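Local coordinates for guanine nucleotide exchange protein (Legionella pneumophila, PDB 1XSZ) that probably acts as a guanine nucleotide exchange factor for Arf GTPases through a Sec7 domain, whose active site is covered by a cap, at residues 91-96 and 139-144; 194-199 and 255-260; 203-208 and 336-341. All coordinates share one frame; numbering follows the deposited sequence.

Interaction 1: 91-96 and 139-144; sequences EGLRTF and FQTIML
Leu93 is the one residue of 91-96 that touches 139-144, and it does so through a single methyl. Its CG stands anti to the backbone N (chi1 -178°), which sends the branch across the gap between the two helices. CD2 comes to 4.2 Å from Thr141 CB and to 4.4 Å from Ile142 CG1, so one methyl faces two consecutive residues of the opposing helix. At such separations this is a light apolar contact; the closest CA atoms, those of Leu93 and Thr141, are 9.0 Å apart. Other side chains complete the packing: Phe194 lies against both Leu93 and Thr141, and Val113 and Phe116 of helix 106-123 reach Ile142 and Leu93 respectively. Thr141 keeps its polar end out of the contact by giving its hydroxyl proton to Leu137 O, one turn earlier in its own helix. That bond satisfies a buried hydroxyl and leaves carbon to meet the leucine. The arrangement is plain helix-to-helix packing in the interior of the all-helical Sec7 fold.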
loop_
_atom_site.group_PDB
_atom_site.type_symbol
_atom_site.label_atom_id
_atom_site.label_comp_id
_atom_site.label_asym_id
_atom_site.label_seq_id
_atom_site.Cartn_x
_atom_site.Cartn_y
_atom_site.Cartn_z
ATOM N N GLU A 91 1.848 -11.174 -19.389
ATOM C CA GLU A 91 2.006 -12.393 -18.602
ATOM C C GLU A 91 2.975 -12.160 -17.447
ATOM O O GLU A 91 2.767 -12.668 -16.346
ATOM C CB GLU A 91 2.498 -13.546 -19.476
ATOM C CG GLU A 91 2.523 -14.898 -18.762
ATOM C CD GLU A 91 1.143 -15.385 -18.336
ATOM O OE1 GLU A 91 1.063 -16.467 -17.716
ATOM O OE2 GLU A 91 0.140 -14.698 -18.618
ATOM N N GLY A 92 4.030 -11.392 -17.692
ATOM C CA GLY A 92 4.982 -11.104 -16.633
ATOM C C GLY A 92 4.308 -10.319 -15.522
ATOM O O GLY A 92 4.482 -10.618 -14.339
ATOM N N LEU A 93 3.529 -9.310 -15.900
ATOM C CA LEU A 93 2.833 -8.500 -14.907
ATOM C C LEU A 93 1.822 -9.356 -14.142
ATOM O O LEU A 93 1.654 -9.188 -12.932
ATOM C CB LEU A 93 2.142 -7.320 -15.595
ATOM C CG LEU A 93 1.387 -6.316 -14.717
ATOM C CD1 LEU A 93 2.241 -5.863 -13.541
ATOM C CD2 LEU A 93 0.996 -5.119 -15.573
ATOM N N ARG A 94 1.147 -10.269 -14.835
ATOM C CA ARG A 94 0.173 -11.134 -14.173
ATOM C C ARG A 94 0.873 -12.005 -13.135
ATOM O O ARG A 94 0.396 -12.153 -12.007
ATOM C CB ARG A 94 -0.548 -12.025 -15.190
ATOM C CG ARG A 94 -1.684 -12.836 -14.577
ATOM C CD ARG A 94 -2.484 -13.567 -15.647
ATOM N NE ARG A 94 -3.738 -14.110 -15.130
ATOM C CZ ARG A 94 -3.827 -15.149 -14.306
ATOM N NH1 ARG A 94 -2.730 -15.773 -13.898
ATOM N NH2 ARG A 94 -5.014 -15.565 -13.889
ATOM N N THR A 95 2.005 -12.583 -13.518
ATOM C CA THR A 95 2.765 -13.429 -12.608
ATOM C C THR A 95 3.221 -12.630 -11.391
ATOM O O THR A 95 3.132 -13.096 -10.251
ATOM C CB THR A 95 3.987 -14.024 -13.329
ATOM O OG1 THR A 95 3.536 -14.897 -14.373
ATOM C CG2 THR A 95 4.861 -14.798 -12.351
ATOM N N PHE A 96 3.692 -11.416 -11.634
ATOM C CA PHE A 96 4.157 -10.555 -10.559
ATOM C C PHE A 96 3.024 -10.226 -9.580
ATOM O O PHE A 96 3.154 -10.437 -8.374
ATOM C CB PHE A 96 4.739 -9.266 -11.153
ATOM C CG PHE A 96 5.193 -8.267 -10.124
ATOM C CD1 PHE A 96 4.352 -7.229 -9.722
ATOM C CD2 PHE A 96 6.457 -8.369 -9.551
ATOM C CE1 PHE A 96 4.775 -6.303 -8.757
ATOM C CE2 PHE A 96 6.888 -7.453 -8.589
ATOM C CZ PHE A 96 6.043 -6.417 -8.193
ATOM N N PHE A 139 0.707 0.433 -15.220
ATOM C CA PHE A 139 -0.487 0.950 -14.572
ATOM C C PHE A 139 -1.641 1.149 -15.549
ATOM O O PHE A 139 -2.801 1.026 -15.163
ATOM C CB PHE A 139 -0.172 2.184 -13.680
ATOM C CG PHE A 139 0.003 3.492 -14.404
ATOM C CD1 PHE A 139 -1.083 4.141 -14.978
ATOM C CD2 PHE A 139 1.243 4.136 -14.400
ATOM C CE1 PHE A 139 -0.948 5.419 -15.530
ATOM C CE2 PHE A 139 1.389 5.415 -14.951
ATOM C CZ PHE A 139 0.288 6.054 -15.514
ATOM N N GLN A 140 -1.345 1.397 -16.822
ATOM C CA GLN A 140 -2.413 1.523 -17.807
ATOM C C GLN A 140 -3.064 0.141 -17.972
ATOM O O GLN A 140 -4.283 0.034 -18.075
ATOM C CB GLN A 140 -1.862 2.011 -19.156
ATOM C CG GLN A 140 -1.458 3.479 -19.195
ATOM C CD GLN A 140 -2.642 4.426 -19.136
ATOM O OE1 GLN A 140 -3.726 4.114 -19.621
ATOM N NE2 GLN A 140 -2.429 5.602 -18.563
ATOM N N THR A 141 -2.257 -0.920 -17.976
ATOM C CA THR A 141 -2.793 -2.272 -18.116
ATOM C C THR A 141 -3.626 -2.651 -16.892
ATOM O O THR A 141 -4.656 -3.307 -17.020
ATOM C CB THR A 141 -1.660 -3.295 -18.337
ATOM O OG1 THR A 141 -0.911 -2.917 -19.500
ATOM C CG2 THR A 141 -2.233 -4.691 -18.558
ATOM N N ILE A 142 -3.183 -2.232 -15.710
ATOM C CA ILE A 142 -3.945 -2.505 -14.496
ATOM C C ILE A 142 -5.297 -1.778 -14.579
ATOM O O ILE A 142 -6.332 -2.348 -14.240
ATOM C CB ILE A 142 -3.144 -2.080 -13.247
ATOM C CG1 ILE A 142 -1.982 -3.062 -13.052
ATOM C CG2 ILE A 142 -4.045 -2.059 -12.007
ATOM C CD1 ILE A 142 -0.954 -2.613 -12.043
ATOM N N MET A 143 -5.303 -0.529 -15.044
ATOM C CA MET A 143 -6.572 0.182 -15.179
ATOM C C MET A 143 -7.440 -0.490 -16.239
ATOM O O MET A 143 -8.657 -0.612 -16.074
ATOM C CB MET A 143 -6.365 1.647 -15.590
ATOM C CG MET A 143 -5.814 2.550 -14.501
ATOM S SD MET A 143 -5.946 4.317 -14.902
ATOM C CE MET A 143 -4.808 4.446 -16.259
ATOM N N LEU A 144 -6.820 -0.908 -17.337
ATOM C CA LEU A 144 -7.557 -1.550 -18.417
ATOM C C LEU A 144 -8.205 -2.855 -17.948
ATOM O O LEU A 144 -9.304 -3.203 -18.383
ATOM C CB LEU A 144 -6.620 -1.802 -19.608
ATOM C CG LEU A 144 -7.257 -2.371 -20.874
ATOM C CD1 LEU A 144 -8.363 -1.443 -21.366
ATOM C CD2 LEU A 144 -6.184 -2.521 -21.943
#

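Interaction 2: 194-199 and 255-260; sequences FELNFV and SFFTGY
Phe198 sets CZ of its ring against CZ of the Phe257 ring, the two side chains arriving from opposite directions. The closest atoms are Phe198 CZ and Phe257 CZ, 3.9 Å apart, and Phe257 CE2 follows at 4.2 Å from the same Phe198 CZ. Phe257 CZ lies at the edge of the Phe198 ring, near its plane, while Phe198 CZ meets the Phe257 ring obliquely. There is thus little overlap of ring surfaces, and the pair is neither an offset stack nor a T-shaped one. Leu196 adds a lighter touch at the edge of the Phe257 ring, where Leu196 CD1 lies 4.4 Å from Phe257 CZ. Phe257 can reach both because its CG is anti to the backbone N (chi1 -172°), projecting the ring from the last turn of helix 252-258 toward the extended 194-199.

Just beyond, the helix stops: Gly259 takes a positive phi of 86°, while its N still bonds to Ser255 O. Thr258 OG1 accepts from Tyr260 N at 3.2 Å in an ST turn where the chain passes into strand 260-268; the same OG1 also bonds to Leu254 O. Phe198 rests on Leu102 and on Ile109 of helix 106-123 as well, and Leu196 shares Leu102. This is a wholly apolar junction at the seam of two domains: the linker between helix 179-191 and strand 204-208, running past Sec7 helices, meets helix 252-258 of the capping domain.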
loop_
_atom_site.group_PDB
_atom_site.type_symbol
_atom_site.label_atom_id
_atom_site.label_comp_id
_atom_site.label_asym_id
_atom_site.label_seq_id
_atom_site.Cartn_x
_atom_site.Cartn_y
_atom_site.Cartn_z
ATOM N N PHE A 194 -6.361 -10.296 -14.749
ATOM C CA PHE A 194 -5.309 -10.484 -13.760
ATOM C C PHE A 194 -5.901 -11.203 -12.554
ATOM O O PHE A 194 -7.103 -11.125 -12.307
ATOM C CB PHE A 194 -4.770 -9.143 -13.246
ATOM C CG PHE A 194 -3.838 -8.440 -14.192
ATOM C CD1 PHE A 194 -2.842 -9.137 -14.870
ATOM C CD2 PHE A 194 -3.917 -7.062 -14.356
ATOM C CE1 PHE A 194 -1.940 -8.469 -15.696
ATOM C CE2 PHE A 194 -3.020 -6.387 -15.177
ATOM C CZ PHE A 194 -2.027 -7.093 -15.849
ATOM N N GLU A 195 -5.051 -11.909 -11.818
ATOM C CA GLU A 195 -5.483 -12.561 -10.587
ATOM C C GLU A 195 -4.997 -11.590 -9.513
ATOM O O GLU A 195 -3.795 -11.399 -9.334
ATOM C CB GLU A 195 -4.812 -13.923 -10.398
ATOM C CG GLU A 195 -5.226 -14.597 -9.092
ATOM C CD GLU A 195 -4.555 -15.937 -8.864
ATOM O OE1 GLU A 195 -4.617 -16.794 -9.768
ATOM O OE2 GLU A 195 -3.974 -16.135 -7.774
ATOM N N LEU A 196 -5.935 -10.964 -8.812
ATOM C CA LEU A 196 -5.589 -9.987 -7.786
ATOM C C LEU A 196 -6.131 -10.400 -6.431
ATOM O O LEU A 196 -7.346 -10.498 -6.240
ATOM C CB LEU A 196 -6.150 -8.615 -8.168
ATOM C CG LEU A 196 -5.732 -8.080 -9.540
ATOM C CD1 LEU A 196 -6.529 -6.815 -9.851
ATOM C CD2 LEU A 196 -4.236 -7.808 -9.558
ATOM N N ASN A 197 -5.224 -10.647 -5.496
ATOM C CA ASN A 197 -5.601 -11.058 -4.150
ATOM C C ASN A 197 -5.104 -10.005 -3.164
ATOM O O ASN A 197 -3.916 -9.938 -2.863
ATOM C CB ASN A 197 -4.973 -12.421 -3.839
ATOM C CG ASN A 197 -5.359 -13.489 -4.854
ATOM O OD1 ASN A 197 -4.502 -14.202 -5.382
ATOM N ND2 ASN A 197 -6.649 -13.604 -5.129
ATOM N N PHE A 198 -6.020 -9.176 -2.675
ATOM C CA PHE A 198 -5.667 -8.123 -1.729
ATOM C C PHE A 198 -5.862 -8.544 -0.284
ATOM O O PHE A 198 -6.671 -9.425 0.015
ATOM C CB PHE A 198 -6.519 -6.872 -1.972
ATOM C CG PHE A 198 -6.240 -6.190 -3.277
ATOM C CD1 PHE A 198 -6.977 -6.502 -4.418
ATOM C CD2 PHE A 198 -5.219 -5.253 -3.375
ATOM C CE1 PHE A 198 -6.695 -5.889 -5.634
ATOM C CE2 PHE A 198 -4.928 -4.633 -4.588
ATOM C CZ PHE A 198 -5.669 -4.953 -5.720
ATOM N N VAL A 199 -5.112 -7.909 0.611
ATOM C CA VAL A 199 -5.250 -8.175 2.039
ATOM C C VAL A 199 -6.645 -7.673 2.423
ATOM O O VAL A 199 -7.159 -6.743 1.807
ATOM C CB VAL A 199 -4.194 -7.399 2.867
ATOM C CG1 VAL A 199 -2.797 -7.846 2.480
ATOM C CG2 VAL A 199 -4.343 -5.896 2.643
ATOM N N SER A 255 -6.330 6.899 -8.037
ATOM C CA SER A 255 -7.678 7.331 -7.685
ATOM C C SER A 255 -8.675 6.438 -8.436
ATOM O O SER A 255 -9.679 5.998 -7.879
ATOM C CB SER A 255 -7.878 8.797 -8.081
ATOM O OG SER A 255 -9.213 9.215 -7.856
ATOM N N PHE A 256 -8.377 6.168 -9.702
ATOM C CA PHE A 256 -9.209 5.324 -10.552
ATOM C C PHE A 256 -9.243 3.891 -10.007
ATOM O O PHE A 256 -10.303 3.305 -9.800
ATOM C CB PHE A 256 -8.609 5.352 -11.972
ATOM C CG PHE A 256 -9.257 4.417 -12.968
ATOM C CD1 PHE A 256 -9.038 3.039 -12.920
ATOM C CD2 PHE A 256 -10.014 4.933 -14.019
ATOM C CE1 PHE A 256 -9.557 2.196 -13.905
ATOM C CE2 PHE A 256 -10.536 4.103 -15.007
ATOM C CZ PHE A 256 -10.305 2.726 -14.952
ATOM N N PHE A 257 -8.063 3.349 -9.747
ATOM C CA PHE A 257 -7.935 1.972 -9.300
ATOM C C PHE A 257 -8.428 1.657 -7.888
ATOM O O PHE A 257 -9.071 0.620 -7.672
ATOM C CB PHE A 257 -6.462 1.560 -9.452
ATOM C CG PHE A 257 -6.187 0.097 -9.208
ATOM C CD1 PHE A 257 -6.861 -0.892 -9.925
ATOM C CD2 PHE A 257 -5.211 -0.286 -8.293
ATOM C CE1 PHE A 257 -6.564 -2.245 -9.733
ATOM C CE2 PHE A 257 -4.908 -1.634 -8.095
ATOM C CZ PHE A 257 -5.588 -2.612 -8.817
ATOM N N THR A 258 -8.154 2.559 -6.946
ATOM C CA THR A 258 -8.485 2.324 -5.538
ATOM C C THR A 258 -9.406 3.324 -4.846
ATOM O O THR A 258 -9.840 3.072 -3.720
ATOM C CB THR A 258 -7.207 2.307 -4.680
ATOM O OG1 THR A 258 -6.688 3.642 -4.584
ATOM C CG2 THR A 258 -6.136 1.402 -5.292
ATOM N N GLY A 259 -9.673 4.458 -5.485
ATOM C CA GLY A 259 -10.512 5.480 -4.870
ATOM C C GLY A 259 -9.691 6.411 -3.989
ATOM O O GLY A 259 -10.221 7.270 -3.288
ATOM N N TYR A 260 -8.376 6.249 -4.041
ATOM C CA TYR A 260 -7.438 7.036 -3.254
ATOM C C TYR A 260 -7.616 8.535 -3.479
ATOM O O TYR A 260 -7.706 8.995 -4.627
ATOM C CB TYR A 260 -6.017 6.606 -3.635
ATOM C CG TYR A 260 -4.879 7.238 -2.867
ATOM C CD1 TYR A 260 -4.851 7.246 -1.468
ATOM C CD2 TYR A 260 -3.772 7.750 -3.549
ATOM C CE1 TYR A 260 -3.740 7.745 -0.776
ATOM C CE2 TYR A 260 -2.671 8.243 -2.874
ATOM C CZ TYR A 260 -2.652 8.241 -1.493
ATOM O OH TYR A 260 -1.549 8.736 -0.841
#

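Interaction 3: 203-208 and 336-341; sequences PGYELT and IKAYDN
Tyr205 has CG anti to its carbonyl carbon (chi1 -54°) and Tyr339 has CG anti to the backbone N (chi1 173°), and together these torsions bring the two side chains into contact. The first sends a ring from strand 204-208 out to helix 332-351, and the second sends the Tyr339 ring off the helix so that the two side chains cross at a slant. The closest approach is Tyr205 CE1 to Tyr339 CB, 3.7 Å, so the strand tyrosine packs on the root of the helix tyrosine more than on its ring. The ring planes are inclined by 37° with centroids 5.9 Å apart, an oblique pairing that is neither stacked nor edge-to-face. Farther along, Tyr205 OH passes 4.1 Å from Ala338 CB and 4.0 Å from Tyr339 N.

The hydroxyl itself donates to Leu335 O, the carbonyl one turn before Tyr339 in the same helix. Ala311 of helix 306-315 touches both Tyr205 and Ala338, and Phe324 meets the Tyr339 ring edge-to-face, so the cluster lies buried between sheet and helices of the capping domain. Chemically, Tyr205 serves twice: its ring carbons make apolar contact with the helix, while its oxygen is satisfied by a main-chain carbonyl. That hydrogen bond probably helps set how far along the helix the ring sits, something the oblique aromatic packing alone would define less sharply.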
loop_
_atom_site.group_PDB
_atom_site.type_symbol
_atom_site.label_atom_id
_atom_site.label_comp_id
_atom_site.label_asym_id
_atom_site.label_seq_id
_atom_site.Cartn_x
_atom_site.Cartn_y
_atom_site.Cartn_z
ATOM N N PRO A 203 -2.464 -2.262 7.991
ATOM C CA PRO A 203 -1.873 -1.848 9.266
ATOM C C PRO A 203 -2.505 -0.571 9.818
ATOM O O PRO A 203 -2.884 0.328 9.060
ATOM C CB PRO A 203 -0.395 -1.644 8.922
ATOM C CG PRO A 203 -0.180 -2.585 7.775
ATOM C CD PRO A 203 -1.427 -2.426 6.953
ATOM N N GLY A 204 -2.618 -0.516 11.143
ATOM C CA GLY A 204 -3.162 0.661 11.800
ATOM C C GLY A 204 -4.643 0.612 12.096
ATOM O O GLY A 204 -5.212 -0.456 12.308
ATOM N N TYR A 205 -5.263 1.785 12.117
ATOM C CA TYR A 205 -6.691 1.913 12.376
ATOM C C TYR A 205 -7.420 2.165 11.066
ATOM O O TYR A 205 -7.032 3.054 10.300
ATOM C CB TYR A 205 -6.979 3.128 13.272
ATOM C CG TYR A 205 -6.216 3.188 14.573
ATOM C CD1 TYR A 205 -6.588 2.401 15.658
ATOM C CD2 TYR A 205 -5.136 4.051 14.725
ATOM C CE1 TYR A 205 -5.904 2.476 16.865
ATOM C CE2 TYR A 205 -4.442 4.136 15.923
ATOM C CZ TYR A 205 -4.832 3.346 16.992
ATOM O OH TYR A 205 -4.157 3.446 18.181
ATOM N N GLU A 206 -8.455 1.382 10.791
ATOM C CA GLU A 206 -9.229 1.621 9.589
ATOM C C GLU A 206 -10.665 1.902 9.965
ATOM O O GLU A 206 -11.273 1.151 10.732
ATOM C CB GLU A 206 -9.218 0.433 8.624
ATOM C CG GLU A 206 -9.982 0.768 7.338
ATOM C CD GLU A 206 -10.091 -0.378 6.352
ATOM O OE1 GLU A 206 -10.589 -0.130 5.232
ATOM O OE2 GLU A 206 -9.693 -1.513 6.685
ATOM N N LEU A 207 -11.185 3.009 9.452
ATOM C CA LEU A 207 -12.570 3.371 9.657
ATOM C C LEU A 207 -13.194 3.210 8.278
ATOM O O LEU A 207 -12.668 3.715 7.277
ATOM C CB LEU A 207 -12.706 4.824 10.123
ATOM C CG LEU A 207 -12.080 5.145 11.482
ATOM C CD1 LEU A 207 -10.671 5.686 11.285
ATOM C CD2 LEU A 207 -12.942 6.162 12.229
ATOM N N THR A 208 -14.296 2.483 8.205
ATOM C CA THR A 208 -14.972 2.289 6.938
ATOM C C THR A 208 -16.372 1.783 7.208
ATOM O O THR A 208 -16.562 0.825 7.962
ATOM C CB THR A 208 -14.201 1.297 6.025
ATOM O OG1 THR A 208 -14.901 1.175 4.782
ATOM C CG2 THR A 208 -14.074 -0.084 6.671
ATOM N N ILE A 336 -4.803 -0.698 20.171
ATOM C CA ILE A 336 -6.127 -0.792 20.765
ATOM C C ILE A 336 -6.167 -0.086 22.118
ATOM O O ILE A 336 -7.089 0.686 22.388
ATOM C CB ILE A 336 -6.543 -2.272 20.907
ATOM C CG1 ILE A 336 -6.876 -2.836 19.523
ATOM C CG2 ILE A 336 -7.748 -2.405 21.837
ATOM C CD1 ILE A 336 -6.919 -4.359 19.458
ATOM N N LYS A 337 -5.167 -0.325 22.959
ATOM C CA LYS A 337 -5.144 0.323 24.265
ATOM C C LYS A 337 -5.042 1.841 24.146
ATOM O O LYS A 337 -5.724 2.569 24.863
ATOM C CB LYS A 337 -3.995 -0.225 25.116
ATOM C CG LYS A 337 -4.268 -1.628 25.642
ATOM C CD LYS A 337 -3.172 -2.116 26.576
ATOM C CE LYS A 337 -1.883 -2.396 25.834
ATOM N NZ LYS A 337 -0.867 -3.009 26.740
ATOM N N ALA A 338 -4.210 2.322 23.228
ATOM C CA ALA A 338 -4.056 3.761 23.051
ATOM C C ALA A 338 -5.373 4.382 22.593
ATOM O O ALA A 338 -5.783 5.440 23.080
ATOM C CB ALA A 338 -2.949 4.053 22.039
ATOM N N TYR A 339 -6.042 3.718 21.659
ATOM C CA TYR A 339 -7.317 4.196 21.144
ATOM C C TYR A 339 -8.371 4.190 22.251
ATOM O O TYR A 339 -9.094 5.171 22.433
ATOM C CB TYR A 339 -7.762 3.304 19.984
ATOM C CG TYR A 339 -9.153 3.580 19.464
ATOM C CD1 TYR A 339 -9.398 4.633 18.580
ATOM C CD2 TYR A 339 -10.222 2.762 19.829
ATOM C CE1 TYR A 339 -10.675 4.856 18.065
ATOM C CE2 TYR A 339 -11.498 2.975 19.324
ATOM C CZ TYR A 339 -11.720 4.021 18.439
ATOM O OH TYR A 339 -12.979 4.200 17.921
ATOM N N ASP A 340 -8.463 3.092 22.995
ATOM C CA ASP A 340 -9.447 3.015 24.069
ATOM C C ASP A 340 -9.191 4.079 25.133
ATOM O O ASP A 340 -10.138 4.633 25.701
ATOM C CB ASP A 340 -9.445 1.628 24.719
ATOM C CG ASP A 340 -10.115 0.570 23.859
ATOM O OD1 ASP A 340 -10.742 0.903 22.829
ATOM O OD2 ASP A 340 -10.023 -0.620 24.234
ATOM N N ASN A 341 -7.922 4.360 25.411
ATOM C CA ASN A 341 -7.583 5.375 26.402
ATOM C C ASN A 341 -8.039 6.744 25.921
ATOM O O ASN A 341 -8.557 7.542 26.706
ATOM C CB ASN A 341 -6.081 5.377 26.686
ATOM C CG ASN A 341 -5.645 4.157 27.468
ATOM O OD1 ASN A 341 -6.457 3.515 28.137
ATOM N ND2 ASN A 341 -4.359 3.837 27.404
#

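From the N terminus, interaction 1 comes first and closes a loop of 42 mostly helical residues between helices 89-98 and 131-149 of the Sec7 domain, before 194-199 begins. Interaction 2 then ties the loop after helix 179-191 to the end of helix 252-258. Interaction 3 opens at strand 204-208, inside the span of interaction 2, and closes only at helix 332-351, so these two cross. Interactions 1 and 2 touch directly: Phe257 CE1 lies 3.4 Å from Ile142 CG2. Interaction 3, remote from interaction 1 (centres about 34 Å apart), is joined to interaction 2 only through the chain between 194-199 and 203-208, and links sheet to C-terminal helix within the cap.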